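Local coordinates for protein glucokinase (Thermus thermophilus, PDB 3VOV) that phosphorylates hexose sugars as a hexokinase of the ROK family, probably at the expense of ATP, in a zinc-containing four-subunit assembly, at residues 176-179 and 180-184; 218-221 and 222-225; 230-233 and 234-238; 249-252 and 253-257; 261-264 and 265-269. One frame throughout, in Å; residues are numbered along the deposited sequence. Where two conformers were deposited one is given.

Contact 1 (176-179 and 180-184); sequences CLEA and LAAGR. With ZN (zinc ion), chain G.
The flat groups joining Leu-177 to Leu-180 and Glu-178 to Ala-182 are two peptide carbonyls, met in different ways. Leu-180 N stands above the carbonyl plane of Leu-177, 3.0 Å from Leu-177 O. At the other carbonyl, Ala-182 N is tilted only 27° from the plane and bonds Glu-178 O at 3.0 Å. Ala-181 N reaches weakly to Leu-177 O and to Glu-178 O, so this short helix mixes three- and four-residue spacings as it closes. Cys-176 is its N-cap; its own carbonyl takes a weak bond from Leu-180 N, while its SG, held beside the backbone N by a chi1 of -72°, ligates the zinc ion at 2.4 Å. His-159, Cys-169 and Cys-171 complete that metal site. Among the side chains, Leu-177 CD1 lies 4.1 Å from Ala-181 CB, and the Glu-178 CG methylene rests 3.9 Å from Ala-182 CB. The Glu-178 carboxylate is held elsewhere, by Ile-136 N on strand 136-142. Ala-182 in turn caps helix 183-194, so helix 177-181 is a brief link from the zinc site to that longer helix, wedged between strand 136-142 and helix 212-236.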
loop_
_atom_site.group_PDB
_atom_site.type_symbol
_atom_site.label_atom_id
_atom_site.label_comp_id
_atom_site.label_asym_id
_atom_site.label_seq_id
_atom_site.Cartn_x
_atom_site.Cartn_y
_atom_site.Cartn_z
ATOM N N CYS B 176 -1.561 1.753 -11.270
ATOM C CA CYS B 176 -0.686 1.381 -12.379
ATOM C C CYS B 176 0.542 2.243 -12.311
ATOM O O CYS B 176 0.474 3.392 -11.867
ATOM C CB CYS B 176 -1.411 1.632 -13.722
ATOM S SG CYS B 176 -2.697 0.466 -13.991
ATOM N N LEU B 177 1.668 1.743 -12.813
ATOM C CA LEU B 177 2.846 2.583 -12.898
ATOM C C LEU B 177 2.519 3.914 -13.609
ATOM O O LEU B 177 2.920 4.995 -13.148
ATOM C CB LEU B 177 3.965 1.818 -13.627
ATOM C CG LEU B 177 5.270 2.558 -13.914
ATOM C CD1 LEU B 177 5.877 3.199 -12.656
ATOM C CD2 LEU B 177 6.291 1.587 -14.606
ATOM N N GLU B 178 1.762 3.838 -14.716
ATOM C CA GLU B 178 1.405 5.072 -15.430
ATOM C C GLU B 178 0.712 6.064 -14.517
ATOM O O GLU B 178 1.026 7.258 -14.488
ATOM C CB GLU B 178 0.465 4.767 -16.610
ATOM C CG GLU B 178 0.025 6.055 -17.297
ATOM C CD GLU B 178 -0.547 5.795 -18.686
ATOM O OE1 GLU B 178 0.259 5.669 -19.621
ATOM O OE2 GLU B 178 -1.790 5.691 -18.828
ATOM N N ALA B 179 -0.263 5.566 -13.790
ATOM C CA ALA B 179 -1.102 6.437 -12.981
ATOM C C ALA B 179 -0.316 7.001 -11.759
ATOM O O ALA B 179 -0.796 7.919 -11.054
ATOM C CB ALA B 179 -2.316 5.674 -12.516
ATOM N N LEU B 180 0.864 6.439 -11.503
ATOM C CA LEU B 180 1.679 6.888 -10.375
ATOM C C LEU B 180 2.751 7.865 -10.771
ATOM O O LEU B 180 3.148 8.709 -9.952
ATOM C CB LEU B 180 2.388 5.687 -9.717
ATOM C CG LEU B 180 1.426 4.717 -8.974
ATOM C CD1 LEU B 180 2.223 3.439 -8.611
ATOM C CD2 LEU B 180 0.734 5.357 -7.698
ATOM N N ALA B 181 3.272 7.700 -12.002
ATOM C CA ALA B 181 4.570 8.292 -12.352
ATOM C C ALA B 181 4.662 8.933 -13.731
ATOM O O ALA B 181 5.715 9.514 -14.081
ATOM C CB ALA B 181 5.684 7.233 -12.201
ATOM N N ALA B 182 3.599 8.838 -14.530
ATOM C CA ALA B 182 3.657 9.476 -15.855
ATOM C C ALA B 182 3.689 11.006 -15.699
ATOM O O ALA B 182 3.320 11.540 -14.659
ATOM C CB ALA B 182 2.445 9.051 -16.716
ATOM N N GLY B 183 4.125 11.690 -16.762
ATOM C CA GLY B 183 3.934 13.126 -16.925
ATOM C C GLY B 183 2.620 13.646 -16.452
ATOM O O GLY B 183 2.592 14.523 -15.618
ATOM N N ARG B 184 1.522 13.093 -16.943
ATOM C CA ARG B 184 0.221 13.580 -16.554
ATOM C C ARG B 184 -0.119 13.250 -15.118
ATOM O O ARG B 184 -0.919 13.924 -14.511
ATOM C CB ARG B 184 -0.882 13.046 -17.466
ATOM C CG ARG B 184 -0.861 13.666 -18.868
ATOM C CD ARG B 184 -1.956 13.083 -19.738
ATOM N NE ARG B 184 -3.229 13.266 -19.083
ATOM C CZ ARG B 184 -4.027 12.281 -18.696
ATOM N NH1 ARG B 184 -5.178 12.574 -18.102
ATOM N NH2 ARG B 184 -3.694 11.032 -18.920
HETATM ZN ZN ZN G . -3.510 1.499 -16.044
#

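Contact 2 (218-221 and 222-225); sequences VLQA and ARYV. With GOL (glycerol), chain H.
In mid-course of the long helix 212-236, residues 218-225 form two regular alpha-helical turns, in which each residue of 218-221 pairs through its carbonyl with the amide four places on. The shortest of these bonds runs from Ala-222 N to Val-218 O, at 2.9 Å, and the others are of the same kind. Side chains four apart then lie along the same flank. Gln-220 and Tyr-224 run side by side, the Gln-220 CG methylene 3.5 Å from Tyr-224 CE2, with the amide and ring planes steeply inclined to each other. Arg-223 folds back over the turn before it: a bend at chi3 (-66°) lays one face of its guanidinium over Leu-219 O and Gln-220 CA. A glycerol, probably from the crystallisation liquor, fits between Arg-223 and Tyr-224. Its O1 donates to Gln-220 O at 3.1 Å, and Arg-223 NE makes weak bonds to O1 and O2. Outside the helix, Tyr-224 OH bonds Gly-165 O of a second subunit, while Ala-222 and Val-225 turn to Tyr-255 of helix 253-265. Glycerol C1 lies over the centre of the Tyr-224 ring, 3.6 Å from Tyr-224 CZ.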
loop_
_atom_site.group_PDB
_atom_site.type_symbol
_atom_site.label_atom_id
_atom_site.label_comp_id
_atom_site.label_asym_id
_atom_site.label_seq_id
_atom_site.Cartn_x
_atom_site.Cartn_y
_atom_site.Cartn_z
ATOM N N VAL B 218 7.939 14.468 -6.665
ATOM C CA VAL B 218 8.850 14.017 -7.747
ATOM C C VAL B 218 9.630 12.746 -7.355
ATOM O O VAL B 218 9.738 11.776 -8.134
ATOM C CB VAL B 218 9.813 15.127 -8.187
ATOM C CG1 VAL B 218 10.869 14.595 -9.133
ATOM C CG2 VAL B 218 9.071 16.249 -8.881
ATOM N N LEU B 219 10.193 12.758 -6.147
ATOM C CA LEU B 219 10.958 11.608 -5.681
ATOM C C LEU B 219 10.117 10.351 -5.520
ATOM O O LEU B 219 10.620 9.260 -5.747
ATOM C CB LEU B 219 11.687 11.928 -4.353
ATOM C CG LEU B 219 12.763 13.002 -4.422
ATOM C CD1 LEU B 219 13.342 13.278 -3.006
ATOM C CD2 LEU B 219 13.857 12.665 -5.394
ATOM N N GLN B 220 8.878 10.492 -5.062
ATOM C CA GLN B 220 7.985 9.354 -4.939
ATOM C C GLN B 220 7.718 8.724 -6.317
ATOM O O GLN B 220 7.719 7.502 -6.458
ATOM C CB GLN B 220 6.669 9.734 -4.247
ATOM C CG GLN B 220 5.571 8.676 -4.442
ATOM C CD GLN B 220 4.311 8.948 -3.618
ATOM O OE1 GLN B 220 3.192 9.036 -4.156
ATOM N NE2 GLN B 220 4.483 9.075 -2.319
ATOM N N ALA B 221 7.508 9.575 -7.322
ATOM C CA ALA B 221 7.283 9.103 -8.704
ATOM C C ALA B 221 8.528 8.425 -9.237
ATOM O O ALA B 221 8.457 7.367 -9.873
ATOM C CB ALA B 221 6.906 10.294 -9.610
ATOM N N ALA B 222 9.696 9.042 -9.014
ATOM C CA ALA B 222 10.977 8.397 -9.392
ATOM C C ALA B 222 11.167 7.000 -8.773
ATOM O O ALA B 222 11.561 6.051 -9.469
ATOM C CB ALA B 222 12.210 9.340 -9.047
ATOM N N ARG B 223 10.902 6.854 -7.481
ATOM C CA ARG B 223 11.013 5.532 -6.859
ATOM C C ARG B 223 10.035 4.483 -7.448
ATOM O O ARG B 223 10.384 3.307 -7.513
ATOM C CB ARG B 223 10.789 5.622 -5.333
ATOM C CG ARG B 223 11.881 6.489 -4.573
ATOM C CD ARG B 223 11.809 6.229 -3.063
ATOM N NE ARG B 223 10.547 6.714 -2.538
ATOM C CZ ARG B 223 10.298 7.989 -2.242
ATOM N NH1 ARG B 223 11.253 8.915 -2.359
ATOM N NH2 ARG B 223 9.100 8.319 -1.795
ATOM N N TYR B 224 8.800 4.882 -7.781
ATOM C CA TYR B 224 7.844 3.918 -8.358
ATOM C C TYR B 224 8.346 3.408 -9.697
ATOM O O TYR B 224 8.154 2.238 -10.035
ATOM C CB TYR B 224 6.445 4.513 -8.515
ATOM C CG TYR B 224 5.619 4.438 -7.222
ATOM C CD1 TYR B 224 5.368 3.207 -6.600
ATOM C CD2 TYR B 224 5.077 5.581 -6.668
ATOM C CE1 TYR B 224 4.563 3.135 -5.409
ATOM C CE2 TYR B 224 4.306 5.548 -5.490
ATOM C CZ TYR B 224 4.087 4.339 -4.865
ATOM O OH TYR B 224 3.330 4.338 -3.754
ATOM N N VAL B 225 9.021 4.276 -10.452
ATOM C CA VAL B 225 9.607 3.830 -11.730
ATOM C C VAL B 225 10.703 2.799 -11.431
ATOM O O VAL B 225 10.717 1.752 -12.054
ATOM C CB VAL B 225 10.146 4.989 -12.573
ATOM C CG1 VAL B 225 10.871 4.424 -13.822
ATOM C CG2 VAL B 225 8.966 5.936 -13.001
HETATM C C1 GOL H . 7.558 4.512 -3.777
HETATM O O1 GOL H . 7.769 5.897 -3.855
HETATM C C2 GOL H . 7.039 4.275 -2.380
HETATM O O2 GOL H . 8.018 4.792 -1.506
HETATM C C3 GOL H . 6.951 2.782 -2.162
HETATM O O3 GOL H . 6.521 2.625 -0.830
#

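Contact 3 (230-233 and 234-238); sequences ASLV and KAFDP
Residues 230-238 make up the C-terminal end of helix 212-236, where Ala-230 to Val-233 meet the last helical turn and Asp-237 leaves it with a positive phi of 50°. Backbone bonds come first. Phe-236 N to Leu-232 O, at 2.9 Å, is a regular alpha-helical bond, and Asp-237 N continues the pattern to Val-233 O at 2.7 Å. Between them the turn is less regular: Lys-234 N takes the carbonyl three residues back, Ser-231 O, whereas Ala-235 N binds only weakly to Ser-231 O and Leu-232 O. Of the polar side chains, Lys-234 curls back on its own helix. Bends at chi2 (-61°) and chi4 carry its ammonium above the carbonyl plane of Ala-230, where Lys-234 NZ bonds Ala-230 O at 3.0 Å. The same nitrogen bonds Tyr-266 O and faces Trp-270 in a cation-pi contact, so this buried charge has several partners. Asp-237 points across the subunit boundary, forming a salt bridge with Arg-151 of a third subunit and accepting from Gln-153 N there. The apolar pairs are looser. Val-233 CG2 meets Pro-238 CD at 4.2 Å, the two side chains roughly at right angles. Leu-232 and Phe-236 instead point the same way, with Leu-232 CD2 in the ring plane at its edge, 3.9 Å from Phe-236 CE2.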
loop_
_atom_site.group_PDB
_atom_site.type_symbol
_atom_site.label_atom_id
_atom_site.label_comp_id
_atom_site.label_asym_id
_atom_site.label_seq_id
_atom_site.Cartn_x
_atom_site.Cartn_y
_atom_site.Cartn_z
ATOM N N ALA B 230 12.424 -2.804 -11.489
ATOM C CA ALA B 230 13.024 -3.938 -10.749
ATOM C C ALA B 230 12.087 -5.146 -10.773
ATOM O O ALA B 230 12.536 -6.280 -10.862
ATOM C CB ALA B 230 13.333 -3.537 -9.275
ATOM N N SER B 231 10.790 -4.889 -10.632
ATOM C CA SER B 231 9.769 -5.929 -10.586
ATOM C C SER B 231 9.701 -6.655 -11.957
ATOM O O SER B 231 9.668 -7.906 -12.057
ATOM C CB SER B 231 8.430 -5.254 -10.237
ATOM O OG SER B 231 7.550 -6.110 -9.565
ATOM N N LEU B 232 9.761 -5.864 -13.023
ATOM C CA LEU B 232 9.827 -6.383 -14.411
ATOM C C LEU B 232 11.066 -7.231 -14.671
ATOM O O LEU B 232 11.030 -8.157 -15.458
ATOM C CB LEU B 232 9.732 -5.217 -15.433
ATOM C CG LEU B 232 8.297 -4.638 -15.504
ATOM C CD1 LEU B 232 8.228 -3.247 -16.173
ATOM C CD2 LEU B 232 7.346 -5.655 -16.221
ATOM N N VAL B 233 12.168 -6.934 -13.996
ATOM C CA VAL B 233 13.366 -7.779 -14.107
ATOM C C VAL B 233 13.091 -9.207 -13.612
ATOM O O VAL B 233 13.614 -10.176 -14.161
ATOM C CB VAL B 233 14.550 -7.151 -13.352
ATOM C CG1 VAL B 233 15.721 -8.192 -13.161
ATOM C CG2 VAL B 233 15.025 -5.909 -14.110
ATOM N N LYS B 234 12.233 -9.347 -12.604
ATOM C CA LYS B 234 11.934 -10.690 -12.085
ATOM C C LYS B 234 11.132 -11.483 -13.130
ATOM O O LYS B 234 11.205 -12.708 -13.215
ATOM C CB LYS B 234 11.084 -10.610 -10.792
ATOM C CG LYS B 234 11.560 -9.601 -9.727
ATOM C CD LYS B 234 12.930 -9.908 -9.225
ATOM C CE LYS B 234 13.228 -9.042 -7.984
ATOM N NZ LYS B 234 12.915 -7.569 -8.134
ATOM N N ALA B 235 10.298 -10.789 -13.891
ATOM C CA ALA B 235 9.501 -11.498 -14.852
ATOM C C ALA B 235 10.361 -11.817 -16.093
ATOM O O ALA B 235 10.312 -12.943 -16.592
ATOM C CB ALA B 235 8.289 -10.672 -15.221
ATOM N N PHE B 236 11.162 -10.845 -16.564
ATOM C CA PHE B 236 11.826 -10.977 -17.855
ATOM C C PHE B 236 13.319 -11.286 -17.824
ATOM O O PHE B 236 13.806 -11.892 -18.779
ATOM C CB PHE B 236 11.604 -9.708 -18.707
ATOM C CG PHE B 236 10.192 -9.499 -19.132
ATOM C CD1 PHE B 236 9.669 -10.185 -20.232
ATOM C CD2 PHE B 236 9.370 -8.583 -18.454
ATOM C CE1 PHE B 236 8.350 -9.973 -20.651
ATOM C CE2 PHE B 236 8.046 -8.375 -18.866
ATOM C CZ PHE B 236 7.532 -9.074 -19.955
ATOM N N ASP B 237 14.043 -10.836 -16.777
ATOM C CA ASP B 237 15.505 -11.029 -16.644
ATOM C C ASP B 237 16.196 -10.579 -17.944
ATOM O O ASP B 237 16.887 -11.375 -18.592
ATOM C CB ASP B 237 15.857 -12.499 -16.297
ATOM C CG ASP B 237 17.363 -12.714 -16.010
ATOM O OD1 ASP B 237 18.083 -11.741 -15.682
ATOM O OD2 ASP B 237 17.808 -13.877 -16.095
ATOM N N PRO B 238 15.987 -9.303 -18.340
ATOM C CA PRO B 238 16.480 -8.824 -19.625
ATOM C C PRO B 238 17.979 -8.543 -19.553
ATOM O O PRO B 238 18.507 -8.317 -18.465
ATOM C CB PRO B 238 15.719 -7.505 -19.792
ATOM C CG PRO B 238 15.582 -6.994 -18.365
ATOM C CD PRO B 238 15.281 -8.242 -17.583
#

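Contact 4 (249-252 and 253-257); sequences LNAP and EGYWE
Leu-249 and Trp-256 lie side by side and point the same way, although an extended link and the first turn of a helix separate them. Leu-249 CD2 reaches the far end of the indole, 4.1 Å from Trp-256 CH2 and just as near to CZ3, approaching the ring obliquely. With a chi1 of -153°, which swings the indole away from its backbone N, Trp-256 extends back toward the preceding helix and so can touch this leucine. The second pair is closer. Ala-251 points its methyl at the inner part of the Tyr-255 side chain, where Ala-251 CB comes to 3.5 Å from Tyr-255 CD2 and 3.7 Å from Tyr-255 CB, again at a slant to the ring. Pro-252 sits at the N-cap of the helix, within the span of both pairs: its carbonyl accepts Tyr-255 N at 3.0 Å, opening the first turn, and Tyr-255 CB lies 3.2 Å from Pro-252 O. The short link thus joins helix 246-249 to helix 253-265. Pro-252 and Ala-251 pack on Phe-204 of helix 200-208, Tyr-255 leans on helix 212-236, and Arg-277 of strand 275-277 meets both Leu-249 O and, by cation-pi contact, the indole of Trp-256.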
loop_
_atom_site.group_PDB
_atom_site.type_symbol
_atom_site.label_atom_id
_atom_site.label_comp_id
_atom_site.label_asym_id
_atom_site.label_seq_id
_atom_site.Cartn_x
_atom_site.Cartn_y
_atom_site.Cartn_z
ATOM N N LEU B 249 13.961 11.627 -19.133
ATOM C CA LEU B 249 15.278 12.102 -19.594
ATOM C C LEU B 249 15.574 13.577 -19.244
ATOM O O LEU B 249 16.716 13.918 -18.983
ATOM C CB LEU B 249 15.462 11.854 -21.105
ATOM C CG LEU B 249 15.356 10.388 -21.578
ATOM C CD1 LEU B 249 15.333 10.321 -23.083
ATOM C CD2 LEU B 249 16.507 9.577 -21.079
ATOM N N ASN B 250 14.560 14.434 -19.202
ATOM C CA ASN B 250 14.793 15.839 -18.880
ATOM C C ASN B 250 14.474 16.225 -17.442
ATOM O O ASN B 250 14.520 17.394 -17.087
ATOM C CB ASN B 250 14.061 16.734 -19.884
ATOM C CG ASN B 250 14.573 16.529 -21.302
ATOM O OD1 ASN B 250 15.777 16.638 -21.556
ATOM N ND2 ASN B 250 13.680 16.195 -22.215
ATOM N N ALA B 251 14.212 15.231 -16.600
ATOM C CA ALA B 251 13.946 15.463 -15.183
ATOM C C ALA B 251 15.199 15.934 -14.427
ATOM O O ALA B 251 16.314 15.593 -14.806
ATOM C CB ALA B 251 13.390 14.189 -14.554
ATOM N N PRO B 252 15.025 16.696 -13.332
ATOM C CA PRO B 252 16.169 17.024 -12.456
ATOM C C PRO B 252 17.050 15.820 -12.137
ATOM O O PRO B 252 16.577 14.671 -12.164
ATOM C CB PRO B 252 15.486 17.492 -11.172
ATOM C CG PRO B 252 14.250 18.180 -11.682
ATOM C CD PRO B 252 13.778 17.305 -12.836
ATOM N N GLU B 253 18.332 16.062 -11.844
ATOM C CA GLU B 253 19.238 14.944 -11.529
ATOM C C GLU B 253 18.889 14.140 -10.260
ATOM O O GLU B 253 19.173 12.916 -10.189
ATOM C CB GLU B 253 20.687 15.406 -11.443
ATOM C CG GLU B 253 21.654 14.266 -11.805
ATOM C CD GLU B 253 21.472 13.761 -13.238
ATOM O OE1 GLU B 253 21.314 14.615 -14.169
ATOM O OE2 GLU B 253 21.522 12.508 -13.436
ATOM N N GLY B 254 18.314 14.810 -9.267
ATOM C CA GLY B 254 17.762 14.100 -8.101
ATOM C C GLY B 254 16.745 13.029 -8.492
ATOM O O GLY B 254 16.575 12.030 -7.769
ATOM N N TYR B 255 16.065 13.217 -9.637
ATOM C CA TYR B 255 15.025 12.258 -10.060
ATOM C C TYR B 255 15.700 10.963 -10.457
ATOM O O TYR B 255 15.365 9.908 -9.986
ATOM C CB TYR B 255 14.195 12.820 -11.223
ATOM C CG TYR B 255 13.244 11.828 -11.902
ATOM C CD1 TYR B 255 11.907 11.693 -11.464
ATOM C CD2 TYR B 255 13.648 11.091 -13.025
ATOM C CE1 TYR B 255 11.036 10.816 -12.110
ATOM C CE2 TYR B 255 12.763 10.197 -13.672
ATOM C CZ TYR B 255 11.465 10.087 -13.213
ATOM O OH TYR B 255 10.623 9.195 -13.828
ATOM N N TRP B 256 16.714 11.079 -11.295
ATOM C CA TRP B 256 17.440 9.922 -11.782
ATOM C C TRP B 256 18.138 9.178 -10.649
ATOM O O TRP B 256 18.088 7.934 -10.587
ATOM C CB TRP B 256 18.400 10.320 -12.901
ATOM C CG TRP B 256 18.653 9.179 -13.813
ATOM C CD1 TRP B 256 19.559 8.152 -13.617
ATOM C CD2 TRP B 256 17.954 8.868 -15.038
ATOM N NE1 TRP B 256 19.478 7.254 -14.666
ATOM C CE2 TRP B 256 18.495 7.659 -15.535
ATOM C CE3 TRP B 256 16.961 9.521 -15.788
ATOM C CZ2 TRP B 256 18.060 7.078 -16.730
ATOM C CZ3 TRP B 256 16.538 8.939 -16.992
ATOM C CH2 TRP B 256 17.080 7.738 -17.436
ATOM N N GLU B 257 18.718 9.921 -9.701
ATOM C CA GLU B 257 19.376 9.285 -8.559
ATOM C C GLU B 257 18.399 8.459 -7.702
ATOM O O GLU B 257 18.708 7.333 -7.301
ATOM C CB GLU B 257 20.098 10.328 -7.670
ATOM C CG GLU B 257 21.119 11.195 -8.450
ATOM C CD GLU B 257 21.599 12.494 -7.708
ATOM O OE1 GLU B 257 20.943 13.009 -6.753
ATOM O OE2 GLU B 257 22.662 13.017 -8.135
#

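Contact 5 (261-264 and 265-269); sequences EAYR and RYLQG
Tyr-263 and Leu-267 are brought together by opposite choices at the first torsion: the tyrosine ring trails away from its backbone N (chi1 177°), whereas Leu-267 keeps CG beside its own N (chi1 -72°). One branch of the leucine consequently comes over a face of the ring. Leu-267 CD1 sits 3.5 Å from the Tyr-263 ring centroid, 16° off the normal, and is nearest to Tyr-263 CZ at 3.4 Å, a CH-pi contact displaced a little toward the phenol end. The hydroxyl of Tyr-263 is held by Pro-273 O. Tyr-266 turns to a different quarter: the edge of its ring meets the carbonyl of Ala-262, with Tyr-266 CD2 3.4 Å from Ala-262 O. That oxygen also accepts Tyr-266 N at 2.9 Å, so the same carbonyl meets both backbone and ring. Arg-265 N bonds Glu-261 O at 2.8 Å in nearly straight fashion, and Leu-267 N then shifts to Arg-264 O, three residues back, at 3.1 Å. At its far end Tyr-266 OH bonds Glu-174 of a third subunit, while Arg-216 of a fourth lies against the ring. The shift from four-residue to three-residue spacing, with Tyr-266 the first residue to leave helical angles, is characteristic of a helix C-terminus, here the end of helix 253-265.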
loop_
_atom_site.group_PDB
_atom_site.type_symbol
_atom_site.label_atom_id
_atom_site.label_comp_id
_atom_site.label_asym_id
_atom_site.label_seq_id
_atom_site.Cartn_x
_atom_site.Cartn_y
_atom_site.Cartn_z
ATOM N N GLU B 261 18.344 4.425 -7.193
ATOM C CA GLU B 261 18.447 3.881 -5.840
ATOM C C GLU B 261 17.273 2.920 -5.540
ATOM O O GLU B 261 17.492 1.834 -4.978
ATOM C CB GLU B 261 18.576 5.005 -4.800
ATOM C CG GLU B 261 18.645 4.543 -3.316
ATOM C CD GLU B 261 19.845 3.644 -2.966
ATOM O OE1 GLU B 261 19.795 3.026 -1.870
ATOM O OE2 GLU B 261 20.815 3.538 -3.763
ATOM N N ALA B 262 16.050 3.273 -5.958
ATOM C CA ALA B 262 14.888 2.359 -5.740
ATOM C C ALA B 262 15.072 1.044 -6.532
ATOM O O ALA B 262 14.825 -0.046 -6.029
ATOM C CB ALA B 262 13.545 3.042 -6.101
ATOM N N TYR B 263 15.540 1.169 -7.772
ATOM C CA TYR B 263 15.800 -0.008 -8.634
ATOM C C TYR B 263 16.831 -0.927 -7.943
ATOM O O TYR B 263 16.631 -2.143 -7.836
ATOM C CB TYR B 263 16.290 0.516 -9.998
ATOM C CG TYR B 263 16.701 -0.546 -11.028
ATOM C CD1 TYR B 263 15.739 -1.236 -11.768
ATOM C CD2 TYR B 263 18.050 -0.796 -11.292
ATOM C CE1 TYR B 263 16.118 -2.216 -12.715
ATOM C CE2 TYR B 263 18.439 -1.700 -12.252
ATOM C CZ TYR B 263 17.476 -2.401 -12.959
ATOM O OH TYR B 263 17.887 -3.321 -13.900
ATOM N N ARG B 264 17.923 -0.340 -7.442
ATOM C CA ARG B 264 18.919 -1.142 -6.716
ATOM C C ARG B 264 18.363 -1.756 -5.428
ATOM O O ARG B 264 18.587 -2.941 -5.181
ATOM C CB ARG B 264 20.136 -0.304 -6.408
ATOM C CG ARG B 264 20.933 -0.059 -7.687
ATOM C CD ARG B 264 22.183 0.729 -7.360
ATOM N NE ARG B 264 22.981 0.951 -8.562
ATOM C CZ ARG B 264 23.576 2.106 -8.846
ATOM N NH1 ARG B 264 23.413 3.149 -8.029
ATOM N NH2 ARG B 264 24.292 2.224 -9.968
ATOM N N ARG B 265 17.626 -0.977 -4.633
ATOM C CA ARG B 265 16.965 -1.545 -3.439
ATOM C C ARG B 265 15.984 -2.688 -3.740
ATOM O O ARG B 265 15.771 -3.550 -2.887
ATOM C CB ARG B 265 16.183 -0.477 -2.653
ATOM C CG ARG B 265 17.145 0.530 -1.912
ATOM C CD ARG B 265 16.366 1.370 -0.887
ATOM N NE ARG B 265 15.896 0.572 0.258
ATOM C CZ ARG B 265 14.628 0.242 0.507
ATOM N NH1 ARG B 265 13.631 0.622 -0.320
ATOM N NH2 ARG B 265 14.349 -0.468 1.606
ATOM N N TYR B 266 15.320 -2.649 -4.899
ATOM C CA TYR B 266 14.354 -3.724 -5.267
ATOM C C TYR B 266 14.980 -4.839 -6.090
ATOM O O TYR B 266 14.254 -5.700 -6.697
ATOM C CB TYR B 266 13.065 -3.142 -5.885
ATOM C CG TYR B 266 12.154 -2.627 -4.752
ATOM C CD1 TYR B 266 11.117 -3.425 -4.237
ATOM C CD2 TYR B 266 12.414 -1.422 -4.139
ATOM C CE1 TYR B 266 10.294 -2.959 -3.182
ATOM C CE2 TYR B 266 11.643 -0.958 -3.074
ATOM C CZ TYR B 266 10.600 -1.716 -2.596
ATOM O OH TYR B 266 9.821 -1.215 -1.563
ATOM N N LEU B 267 16.321 -4.837 -6.082
ATOM C CA LEU B 267 17.113 -5.909 -6.629
ATOM C C LEU B 267 18.181 -6.422 -5.635
ATOM O O LEU B 267 19.092 -7.183 -6.040
ATOM C CB LEU B 267 17.717 -5.470 -7.952
ATOM C CG LEU B 267 16.706 -5.356 -9.115
ATOM C CD1 LEU B 267 17.324 -4.585 -10.313
ATOM C CD2 LEU B 267 16.247 -6.801 -9.536
ATOM N N GLN B 268 18.083 -6.012 -4.354
ATOM C CA GLN B 268 18.798 -6.684 -3.237
ATOM C C GLN B 268 18.380 -8.159 -3.227
ATOM O O GLN B 268 17.183 -8.485 -3.119
ATOM C CB GLN B 268 18.451 -6.053 -1.879
ATOM C CG GLN B 268 19.063 -4.677 -1.698
ATOM C CD GLN B 268 18.580 -3.902 -0.444
ATOM O OE1 GLN B 268 18.838 -2.698 -0.366
ATOM N NE2 GLN B 268 17.882 -4.570 0.518
ATOM N N GLY B 269 19.364 -9.038 -3.346
ATOM C CA GLY B 269 19.110 -10.479 -3.406
ATOM C C GLY B 269 19.060 -11.010 -4.838
ATOM O O GLY B 269 18.814 -12.232 -5.057
#

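Read from the N terminus, the five contacts follow one another in series; each closes a turn within one continuous run, and none nests within or crosses another. Contact 1 leads from the zinc site into helix 183-194. Contacts 2 and 3 occupy the middle and the C-terminal end of helix 212-236, and contacts 4 and 5 the two ends of helix 253-265. Helix 212-236 ties them together: contact 2 touches contact 1 through Leu-180 and Ala-181, contact 4 through Tyr-255 and contact 5 through Ala-262, while contact 3 meets contact 5 where Lys-234 reaches Tyr-266. Contacts 1 and 2 face a second subunit, contacts 3 and 5 a third.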